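Local coordinates for type IV pilus biogenesis protein PilB (Streptococcus sanguinis, PDB 7B7P) that serves as a bimodular type IV minor pilin with a direct role in adhesion, carrying a metal-binding von Willebrand factor A-like domain, at residues 207-210 with 211-214; 290-293 with 294-298; 385-389 with 390-394; 410-413 with 414-418. One frame throughout, in Å; residues are numbered along the deposited sequence.

Interaction 1: 207-210 with 211-214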
loop_
_atom_site.group_PDB
_atom_site.type_symbol
_atom_site.label_atom_id
_atom_site.label_comp_id
_atom_site.label_asym_id
_atom_site.label_seq_id
_atom_site.Cartn_x
_atom_site.Cartn_y
_atom_site.Cartn_z
ATOM N N ALA A 207 -2.200 6.964 12.361
ATOM C CA ALA A 207 -3.392 7.475 13.037
ATOM C C ALA A 207 -4.149 8.485 12.179
ATOM O O ALA A 207 -5.384 8.448 12.106
ATOM C CB ALA A 207 -3.004 8.098 14.380
ATOM N N GLU A 208 -3.421 9.350 11.468
ATOM C CA GLU A 208 -4.051 10.434 10.714
ATOM C C GLU A 208 -5.008 9.915 9.647
ATOM O O GLU A 208 -6.025 10.555 9.355
ATOM C CB GLU A 208 -2.977 11.310 10.082
ATOM C CG GLU A 208 -2.189 12.124 11.078
ATOM C CD GLU A 208 -1.002 12.804 10.432
ATOM O OE1 GLU A 208 -0.112 13.282 11.175
ATOM O OE2 GLU A 208 -0.960 12.850 9.175
ATOM N N ILE A 209 -4.702 8.763 9.046
ATOM C CA ILE A 209 -5.608 8.186 8.056
ATOM C C ILE A 209 -6.990 7.933 8.655
ATOM O O ILE A 209 -8.006 8.019 7.950
ATOM C CB ILE A 209 -5.006 6.892 7.471
ATOM C CG1 ILE A 209 -3.526 7.092 7.122
ATOM C CG2 ILE A 209 -5.775 6.452 6.244
ATOM C CD1 ILE A 209 -2.928 5.967 6.304
ATOM N N GLY A 210 -7.058 7.626 9.955
ATOM C CA GLY A 210 -8.305 7.227 10.590
ATOM C C GLY A 210 -8.820 5.862 10.164
ATOM O O GLY A 210 -8.535 5.403 9.053
ATOM N N ASN A 211 -9.576 5.198 11.044
ATOM C CA ASN A 211 -10.255 3.941 10.716
ATOM C C ASN A 211 -9.243 2.835 10.407
ATOM O O ASN A 211 -9.354 2.097 9.422
ATOM C CB ASN A 211 -11.235 4.137 9.557
ATOM C CG ASN A 211 -12.653 3.812 9.944
ATOM O OD1 ASN A 211 -12.947 3.551 11.118
ATOM N ND2 ASN A 211 -13.548 3.816 8.960
ATOM N N ILE A 212 -8.257 2.712 11.286
ATOM C CA ILE A 212 -7.054 1.961 10.983
ATOM C C ILE A 212 -6.567 1.327 12.277
ATOM O O ILE A 212 -6.276 2.031 13.249
ATOM C CB ILE A 212 -5.979 2.864 10.346
ATOM C CG1 ILE A 212 -4.631 2.158 10.223
ATOM C CG2 ILE A 212 -5.871 4.198 11.080
ATOM C CD1 ILE A 212 -3.776 2.766 9.107
ATOM N N SER A 213 -6.527 -0.002 12.306
ATOM C CA SER A 213 -6.074 -0.717 13.487
ATOM C C SER A 213 -4.807 -1.509 13.190
ATOM O O SER A 213 -4.504 -1.850 12.046
ATOM C CB SER A 213 -7.173 -1.636 14.046
ATOM O OG SER A 213 -7.952 -2.167 13.006
ATOM N N VAL A 214 -4.052 -1.767 14.248
ATOM C CA VAL A 214 -2.726 -2.349 14.147
ATOM C C VAL A 214 -2.564 -3.385 15.254
ATOM O O VAL A 214 -3.215 -3.310 16.300
ATOM C CB VAL A 214 -1.631 -1.255 14.243
ATOM C CG1 VAL A 214 -1.945 -0.069 13.329
ATOM C CG2 VAL A 214 -1.503 -0.757 15.667
#
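I212 folds back over G210 and reaches I209 at the helix-to-strand corner of a beta-alpha-beta crossover in the von Willebrand factor A-like domain: helix 191-209 ends here and strand 212-219 begins, lying parallel to strand 162-169. The helix closes with a short turn in which G210 N donates to A207 O (2.8 Å). G210 then leaves helical geometry with a positive phi of 70°, and N211 also has positive phi (64°), so two consecutive residues carry the change of direction before the chain becomes extended at I212.

Followed outward, I212 CB lies 3.8 Å from G210 O, so the side chain starts against the glycine peptide. Its branch methyl CG2 sits between the backbone N and the carbonyl carbon, and from there presses on the same peptide, 3.5 Å from G210 C and 3.6 Å from G210 O. The longer branch takes a different course: with chi1 at 171°, CG1 is anti to the backbone N and carries CD1 toward I209 of the helix. The side chain as a whole also packs on L206 of the helix and on L233 in the loop after strand 230-232, in keeping with its burial.

N211 behaves differently. Its CB is 3.0 Å from G210 O, a closeness that follows from the positive phi of N211, while the end of its side chain leads away from the helix end, and the side chain touches Q159 and N161. Its backbone N is held by D234 OD2. The side-chain contact between the two isoleucines is a loose one made by methyls alone, I209 CD1 to I212 CD1 at 4.3 Å.

Interaction 2: 290-293 with 294-298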
loop_
_atom_site.group_PDB
_atom_site.type_symbol
_atom_site.label_atom_id
_atom_site.label_comp_id
_atom_site.label_asym_id
_atom_site.label_seq_id
_atom_site.Cartn_x
_atom_site.Cartn_y
_atom_site.Cartn_z
ATOM N N TYR A 290 13.367 -22.170 10.421
ATOM C CA TYR A 290 12.027 -22.529 9.955
ATOM C C TYR A 290 11.475 -23.565 10.921
ATOM O O TYR A 290 12.222 -24.169 11.695
ATOM C CB TYR A 290 12.042 -23.050 8.500
ATOM C CG TYR A 290 13.014 -24.227 8.284
ATOM C CD1 TYR A 290 14.358 -24.009 7.984
ATOM C CD2 TYR A 290 12.580 -25.548 8.405
ATOM C CE1 TYR A 290 15.239 -25.073 7.810
ATOM C CE2 TYR A 290 13.437 -26.600 8.233
ATOM C CZ TYR A 290 14.766 -26.372 7.948
ATOM O OH TYR A 290 15.626 -27.443 7.787
ATOM N N LEU A 291 10.153 -23.733 10.911
ATOM C CA LEU A 291 9.491 -24.756 11.713
ATOM C C LEU A 291 8.967 -25.863 10.813
ATOM O O LEU A 291 8.481 -25.594 9.714
ATOM C CB LEU A 291 8.341 -24.169 12.530
ATOM C CG LEU A 291 8.849 -23.229 13.619
ATOM C CD1 LEU A 291 7.717 -22.608 14.410
ATOM C CD2 LEU A 291 9.781 -23.985 14.519
ATOM N N VAL A 292 9.071 -27.118 11.273
ATOM C CA VAL A 292 8.485 -28.222 10.529
ATOM C C VAL A 292 7.226 -28.699 11.241
ATOM O O VAL A 292 7.029 -28.509 12.441
ATOM C CB VAL A 292 9.467 -29.389 10.277
ATOM C CG1 VAL A 292 10.627 -28.915 9.418
ATOM C CG2 VAL A 292 9.942 -30.040 11.591
ATOM N N ASP A 293 6.333 -29.271 10.450
ATOM C CA ASP A 293 5.193 -30.012 10.954
ATOM C C ASP A 293 5.684 -31.269 11.684
ATOM O O ASP A 293 6.729 -31.842 11.344
ATOM C CB ASP A 293 4.318 -30.345 9.750
ATOM C CG ASP A 293 3.036 -31.073 10.090
ATOM O OD1 ASP A 293 3.007 -31.971 10.957
ATOM O OD2 ASP A 293 2.046 -30.760 9.412
ATOM N N SER A 294 4.921 -31.712 12.690
ATOM C CA SER A 294 5.315 -32.935 13.408
ATOM C C SER A 294 5.474 -34.131 12.461
ATOM O O SER A 294 6.288 -35.027 12.717
ATOM C CB SER A 294 4.308 -33.275 14.509
ATOM O OG SER A 294 2.975 -33.300 14.010
ATOM N N ARG A 295 4.730 -34.148 11.348
ATOM C CA ARG A 295 4.875 -35.197 10.339
ATOM C C ARG A 295 6.319 -35.398 9.894
ATOM O O ARG A 295 6.657 -36.469 9.364
ATOM C CB ARG A 295 4.043 -34.875 9.083
ATOM C CG ARG A 295 2.535 -35.168 9.128
ATOM C CD ARG A 295 1.859 -34.410 7.981
ATOM N NE ARG A 295 0.429 -34.190 8.158
ATOM C CZ ARG A 295 -0.512 -35.102 7.913
ATOM N NH1 ARG A 295 -0.195 -36.324 7.476
ATOM N NH2 ARG A 295 -1.789 -34.792 8.108
ATOM N N ALA A 296 7.169 -34.381 10.041
ATOM C CA ALA A 296 8.536 -34.464 9.540
ATOM C C ALA A 296 9.482 -35.131 10.528
ATOM O O ALA A 296 10.631 -35.403 10.156
ATOM C CB ALA A 296 9.065 -33.068 9.182
ATOM N N LEU A 297 9.008 -35.422 11.749
ATOM C CA LEU A 297 9.783 -36.095 12.798
ATOM C C LEU A 297 9.722 -37.616 12.616
ATOM O O LEU A 297 9.010 -38.336 13.316
ATOM C CB LEU A 297 9.265 -35.701 14.176
ATOM C CG LEU A 297 9.251 -34.212 14.510
ATOM C CD1 LEU A 297 9.068 -33.986 16.005
ATOM C CD2 LEU A 297 10.532 -33.577 14.005
ATOM N N TYR A 298 10.493 -38.109 11.655
ATOM C CA TYR A 298 10.603 -39.532 11.392
ATOM C C TYR A 298 12.064 -39.869 11.144
ATOM O O TYR A 298 12.867 -38.999 10.793
ATOM C CB TYR A 298 9.736 -39.970 10.180
ATOM C CG TYR A 298 10.100 -39.352 8.830
ATOM C CD1 TYR A 298 11.076 -39.926 8.011
ATOM C CD2 TYR A 298 9.454 -38.204 8.366
ATOM C CE1 TYR A 298 11.419 -39.364 6.780
ATOM C CE2 TYR A 298 9.773 -37.638 7.118
ATOM C CZ TYR A 298 10.763 -38.212 6.333
ATOM O OH TYR A 298 11.090 -37.644 5.101
#
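Between D293 and A296 the backbone makes one tight turn, closed by a nearly straight bond from A296 N to D293 O (2.9 Å), as the chain leaves strand 289-291 and enters the short 3-10 segment 294-296. The donor approaches from above the carbonyl plane of D293, as expected of so tight a curl.

D293 supplies a second closure from its side chain. CG is anti to the backbone N (chi1 -177°), which swings the carboxylate forward over the turn, and OD1 accepts R295 N at 2.8 Å along a 173° N-H path, the donor coming from above the carboxylate plane. This side-chain-to-backbone bond to the residue two further on is an Asx turn. S294 OG adds only a weak bond to the same OD1 (3.3 Å). R295 runs alongside D293 in the same direction, extended from CG to NE; D293 OD2 lies at the guanidinium edge, 4.0 Å from R295 NE, a long salt bridge with the two planes 66° apart.

The other side of the turn is apolar. V292 CB rests against A296 CB (3.9 Å), and V292 CG2 reaches L297 CD2 at 4.3 Å. V292 and L297 both also touch F314 of strand 311-314, so this side of the turn packs on the small antiparallel sheet.

Chemically, the hold is uneven: OD1 is held by a short, straight hydrogen bond from a peptide N-H, whereas OD2 is probably influenced by R295 mainly through longer-range attraction. That nearby positive charge, together with the peptide N-H, would be expected to favour an ionised D293.

Interaction 3: 385-389 with 390-394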
loop_
_atom_site.group_PDB
_atom_site.type_symbol
_atom_site.label_atom_id
_atom_site.label_comp_id
_atom_site.label_asym_id
_atom_site.label_seq_id
_atom_site.Cartn_x
_atom_site.Cartn_y
_atom_site.Cartn_z
ATOM N N ASP A 385 10.175 -11.635 -2.802
ATOM C CA ASP A 385 9.719 -12.285 -4.024
ATOM C C ASP A 385 9.063 -13.628 -3.725
ATOM O O ASP A 385 8.049 -13.976 -4.338
ATOM C CB ASP A 385 10.891 -12.478 -4.986
ATOM C CG ASP A 385 11.451 -11.166 -5.518
ATOM O OD1 ASP A 385 10.815 -10.094 -5.333
ATOM O OD2 ASP A 385 12.534 -11.216 -6.155
ATOM N N ARG A 386 9.638 -14.407 -2.799
ATOM C CA ARG A 386 9.007 -15.665 -2.412
ATOM C C ARG A 386 7.657 -15.421 -1.742
ATOM O O ARG A 386 6.673 -16.102 -2.048
ATOM C CB ARG A 386 9.923 -16.478 -1.493
ATOM C CG ARG A 386 9.652 -17.963 -1.552
ATOM C CD ARG A 386 10.057 -18.526 -2.904
ATOM N NE ARG A 386 11.503 -18.400 -3.048
ATOM C CZ ARG A 386 12.350 -19.378 -2.756
ATOM N NH1 ARG A 386 11.878 -20.558 -2.342
ATOM N NH2 ARG A 386 13.657 -19.177 -2.879
ATOM N N ILE A 387 7.585 -14.444 -0.834
ATOM C CA ILE A 387 6.295 -14.088 -0.238
ATOM C C ILE A 387 5.288 -13.715 -1.332
ATOM O O ILE A 387 4.087 -13.983 -1.201
ATOM C CB ILE A 387 6.485 -12.949 0.798
ATOM C CG1 ILE A 387 7.309 -13.422 2.016
ATOM C CG2 ILE A 387 5.130 -12.362 1.260
ATOM C CD1 ILE A 387 7.572 -12.285 3.041
ATOM N N GLY A 388 5.767 -13.140 -2.442
ATOM C CA GLY A 388 4.936 -12.776 -3.584
ATOM C C GLY A 388 4.278 -13.950 -4.299
ATOM O O GLY A 388 3.266 -13.755 -4.972
ATOM N N GLU A 389 4.811 -15.165 -4.151
ATOM C CA GLU A 389 4.110 -16.347 -4.650
ATOM C C GLU A 389 2.713 -16.501 -4.061
ATOM O O GLU A 389 1.882 -17.195 -4.657
ATOM C CB GLU A 389 4.896 -17.616 -4.338
ATOM C CG GLU A 389 6.220 -17.708 -5.075
ATOM C CD GLU A 389 6.902 -19.021 -4.788
ATOM O OE1 GLU A 389 6.532 -19.659 -3.763
ATOM O OE2 GLU A 389 7.792 -19.416 -5.578
ATOM N N GLY A 390 2.441 -15.891 -2.903
ATOM C CA GLY A 390 1.093 -15.946 -2.379
ATOM C C GLY A 390 0.070 -15.066 -3.086
ATOM O O GLY A 390 -1.077 -15.000 -2.631
ATOM N N GLY A 391 0.468 -14.334 -4.148
ATOM C CA GLY A 391 -0.464 -13.650 -5.025
ATOM C C GLY A 391 -0.785 -12.205 -4.683
ATOM O O GLY A 391 -1.478 -11.550 -5.468
ATOM N N MET A 392 -0.341 -11.687 -3.538
ATOM C CA MET A 392 -0.601 -10.292 -3.220
ATOM C C MET A 392 0.534 -9.413 -3.749
ATOM O O MET A 392 1.597 -9.894 -4.138
ATOM C CB MET A 392 -0.775 -10.086 -1.701
ATOM C CG MET A 392 0.519 -10.225 -0.836
ATOM S SD MET A 392 1.274 -11.911 -0.919
ATOM C CE MET A 392 0.000 -12.885 -0.098
ATOM N N GLU A 393 0.304 -8.104 -3.733
ATOM C CA GLU A 393 1.376 -7.161 -4.018
ATOM C C GLU A 393 2.446 -7.257 -2.941
ATOM O O GLU A 393 2.143 -7.414 -1.756
ATOM C CB GLU A 393 0.838 -5.734 -4.077
ATOM C CG GLU A 393 -0.013 -5.444 -5.301
ATOM C CD GLU A 393 -0.573 -4.014 -5.308
ATOM O OE1 GLU A 393 -0.155 -3.184 -4.456
ATOM O OE2 GLU A 393 -1.418 -3.716 -6.183
ATOM N N THR A 394 3.706 -7.172 -3.356
ATOM C CA THR A 394 4.822 -7.104 -2.426
ATOM C C THR A 394 5.766 -5.990 -2.842
ATOM O O THR A 394 5.830 -5.609 -4.010
ATOM C CB THR A 394 5.614 -8.406 -2.356
ATOM O OG1 THR A 394 6.255 -8.634 -3.618
ATOM C CG2 THR A 394 4.712 -9.585 -1.994
#
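Two backbone bonds close the end of helix 380-388: G390 N donates to I387 O and G391 N to G388 O, each at 3.0 Å, with the second nearly straight (167°). Both donors stand well above the plane of the carbonyl they meet. The second bond spans a type I beta turn from G388 to G391, and G391 leaves helical geometry with phi 93°, releasing the chain toward strand 393-399. The corner lies in the beta-alpha-beta unit of strand 364-370, helix 380-388 and strand 393-399.

I387 O has further company: it also accepts S355 OG of helix 341-358, and M392 SD lies 3.5 Å from it. The M392 chain, bent at both chi2 and chi3, doubles back to bring its sulfur there; M392 SD is only loosely against I387 CG2, at 4.5 Å.

Farther along, T394 turns its methyl to the helix end. CG2 lies 3.6 Å from G388 CA and 4.3 Å from I387 CG2, fitting against the glycine backbone. Both I387 and M392 pack on V365 of the neighbouring strand.

The chemistry implies a corner held mainly by peptide groups, in which one carbonyl, I387 O, serves two hydrogen-bond donors while the M392 sulfur lies near that oxygen and the T394 methyl packs on G388.

Interaction 4: 410-413 with 414-418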
loop_
_atom_site.group_PDB
_atom_site.type_symbol
_atom_site.label_atom_id
_atom_site.label_comp_id
_atom_site.label_asym_id
_atom_site.label_seq_id
_atom_site.Cartn_x
_atom_site.Cartn_y
_atom_site.Cartn_z
ATOM N N SER A 410 7.303 6.401 6.370
ATOM C CA SER A 410 6.434 7.461 5.852
ATOM C C SER A 410 5.878 7.095 4.481
ATOM O O SER A 410 4.688 7.277 4.205
ATOM C CB SER A 410 7.204 8.783 5.784
ATOM O OG SER A 410 6.761 9.578 4.685
ATOM N N ASP A 411 6.730 6.570 3.605
ATOM C CA ASP A 411 6.273 6.137 2.292
ATOM C C ASP A 411 5.198 5.056 2.401
ATOM O O ASP A 411 4.249 5.040 1.609
ATOM C CB ASP A 411 7.462 5.638 1.462
ATOM C CG ASP A 411 8.421 6.771 1.058
ATOM O OD1 ASP A 411 7.963 7.933 0.918
ATOM O OD2 ASP A 411 9.633 6.507 0.874
ATOM N N ILE A 412 5.326 4.146 3.374
ATOM C CA ILE A 412 4.326 3.089 3.510
ATOM C C ILE A 412 2.994 3.685 3.949
ATOM O O ILE A 412 1.936 3.331 3.410
ATOM C CB ILE A 412 4.820 1.989 4.476
ATOM C CG1 ILE A 412 5.975 1.206 3.850
ATOM C CG2 ILE A 412 3.692 1.029 4.837
ATOM C CD1 ILE A 412 6.701 0.304 4.823
ATOM N N LYS A 413 3.027 4.623 4.900
ATOM C CA LYS A 413 1.826 5.378 5.254
ATOM C C LYS A 413 1.220 6.052 4.028
ATOM O O LYS A 413 0.026 5.895 3.743
ATOM C CB LYS A 413 2.154 6.416 6.327
ATOM C CG LYS A 413 0.962 7.256 6.808
ATOM C CD LYS A 413 0.877 8.625 6.110
ATOM C CE LYS A 413 -0.307 9.438 6.608
ATOM N NZ LYS A 413 -0.746 10.433 5.593
ATOM N N LYS A 414 2.033 6.803 3.282
ATOM C CA LYS A 414 1.521 7.491 2.098
ATOM C C LYS A 414 0.853 6.517 1.128
ATOM O O LYS A 414 -0.153 6.848 0.489
ATOM C CB LYS A 414 2.657 8.244 1.389
ATOM C CG LYS A 414 3.099 9.560 2.043
ATOM C CD LYS A 414 4.264 10.161 1.254
ATOM C CE LYS A 414 4.527 11.620 1.611
ATOM N NZ LYS A 414 5.479 11.804 2.749
ATOM N N GLN A 415 1.398 5.309 1.005
ATOM C CA GLN A 415 0.855 4.366 0.037
ATOM C C GLN A 415 -0.430 3.708 0.530
ATOM O O GLN A 415 -1.287 3.352 -0.283
ATOM C CB GLN A 415 1.907 3.312 -0.298
ATOM C CG GLN A 415 1.431 2.263 -1.279
ATOM C CD GLN A 415 1.183 2.829 -2.669
ATOM O OE1 GLN A 415 2.130 3.191 -3.380
ATOM N NE2 GLN A 415 -0.092 2.897 -3.070
ATOM N N ILE A 416 -0.585 3.530 1.844
ATOM C CA ILE A 416 -1.836 2.994 2.367
ATOM C C ILE A 416 -2.939 4.028 2.220
ATOM O O ILE A 416 -4.045 3.726 1.751
ATOM C CB ILE A 416 -1.672 2.552 3.831
ATOM C CG1 ILE A 416 -0.783 1.303 3.932
ATOM C CG2 ILE A 416 -3.051 2.311 4.486
ATOM C CD1 ILE A 416 -0.193 1.130 5.329
ATOM N N GLN A 417 -2.637 5.271 2.607
ATOM C CA GLN A 417 -3.543 6.388 2.372
ATOM C C GLN A 417 -4.040 6.410 0.930
ATOM O O GLN A 417 -5.223 6.659 0.679
ATOM C CB GLN A 417 -2.843 7.699 2.728
ATOM C CG GLN A 417 -3.678 8.940 2.447
ATOM C CD GLN A 417 -4.814 9.104 3.445
ATOM O OE1 GLN A 417 -4.645 9.710 4.511
ATOM N NE2 GLN A 417 -5.977 8.546 3.110
ATOM N N GLN A 418 -3.164 6.103 -0.028
ATOM C CA GLN A 418 -3.555 6.159 -1.431
ATOM C C GLN A 418 -4.352 4.939 -1.887
ATOM O O GLN A 418 -5.219 5.069 -2.760
ATOM C CB GLN A 418 -2.318 6.341 -2.302
ATOM C CG GLN A 418 -1.950 7.816 -2.472
ATOM C CD GLN A 418 -1.725 8.200 -3.931
ATOM O OE1 GLN A 418 -1.772 7.347 -4.833
ATOM N NE2 GLN A 418 -1.520 9.495 -4.175
#
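This is a contact along a single alpha-helix, between neighbouring turns of helix 402-424, which covers the central sheet of the von Willebrand factor A-like domain beside helix 191-209. The evidence is the run of bonds from each N-H to the carbonyl four residues earlier: K414 N to S410 O (2.9 Å, 171°), Q415 N to D411 O (2.9 Å), I416 N to I412 O and Q417 N to K413 O (both 3.0 Å). Q415 N also leans weakly on I412 O.

I412 and I416 are buried. I412 CG2 meets I416 CD1 at 3.9 Å, the two chains running obliquely to each other, while I416 CG1 lies 3.4 Å from I412 O. I412 goes on to I368 and N366 of strand 364-370, and I416 meets I209 of helix 191-209.

Polar chains occupy other sides. K413 and Q417 run side by side in the same direction, both touching I209, with K413 NZ 4.1 Å from Q417 OE1, beyond bonding distance. Q415 sends NE2 one turn onward to D419. K414 extends until its last torsion, chi4 89°, bends the ammonium back across one turn, where NZ donates to S410 OG at 3.2 Å.

Along the chain the four contacts come strictly in series; none nests in or crosses another. Interaction 1 closes the corner from helix 191-209 into strand 212-219. Interaction 2 then turns the chain after strand 289-291, in the peripheral four-stranded sheet, its centre about 39 Å from that of interaction 1. Interaction 3 closes a second helix-to-strand corner, into strand 393-399 of the same sheet that interaction 1 reaches. That strand is followed by helix 402-424, the site of interaction 4. Only interactions 1 and 4 touch: I209 CD1 packs 3.8 Å from Q417 N and 4.1 Å from I416 CG2, joining two helices distant in sequence.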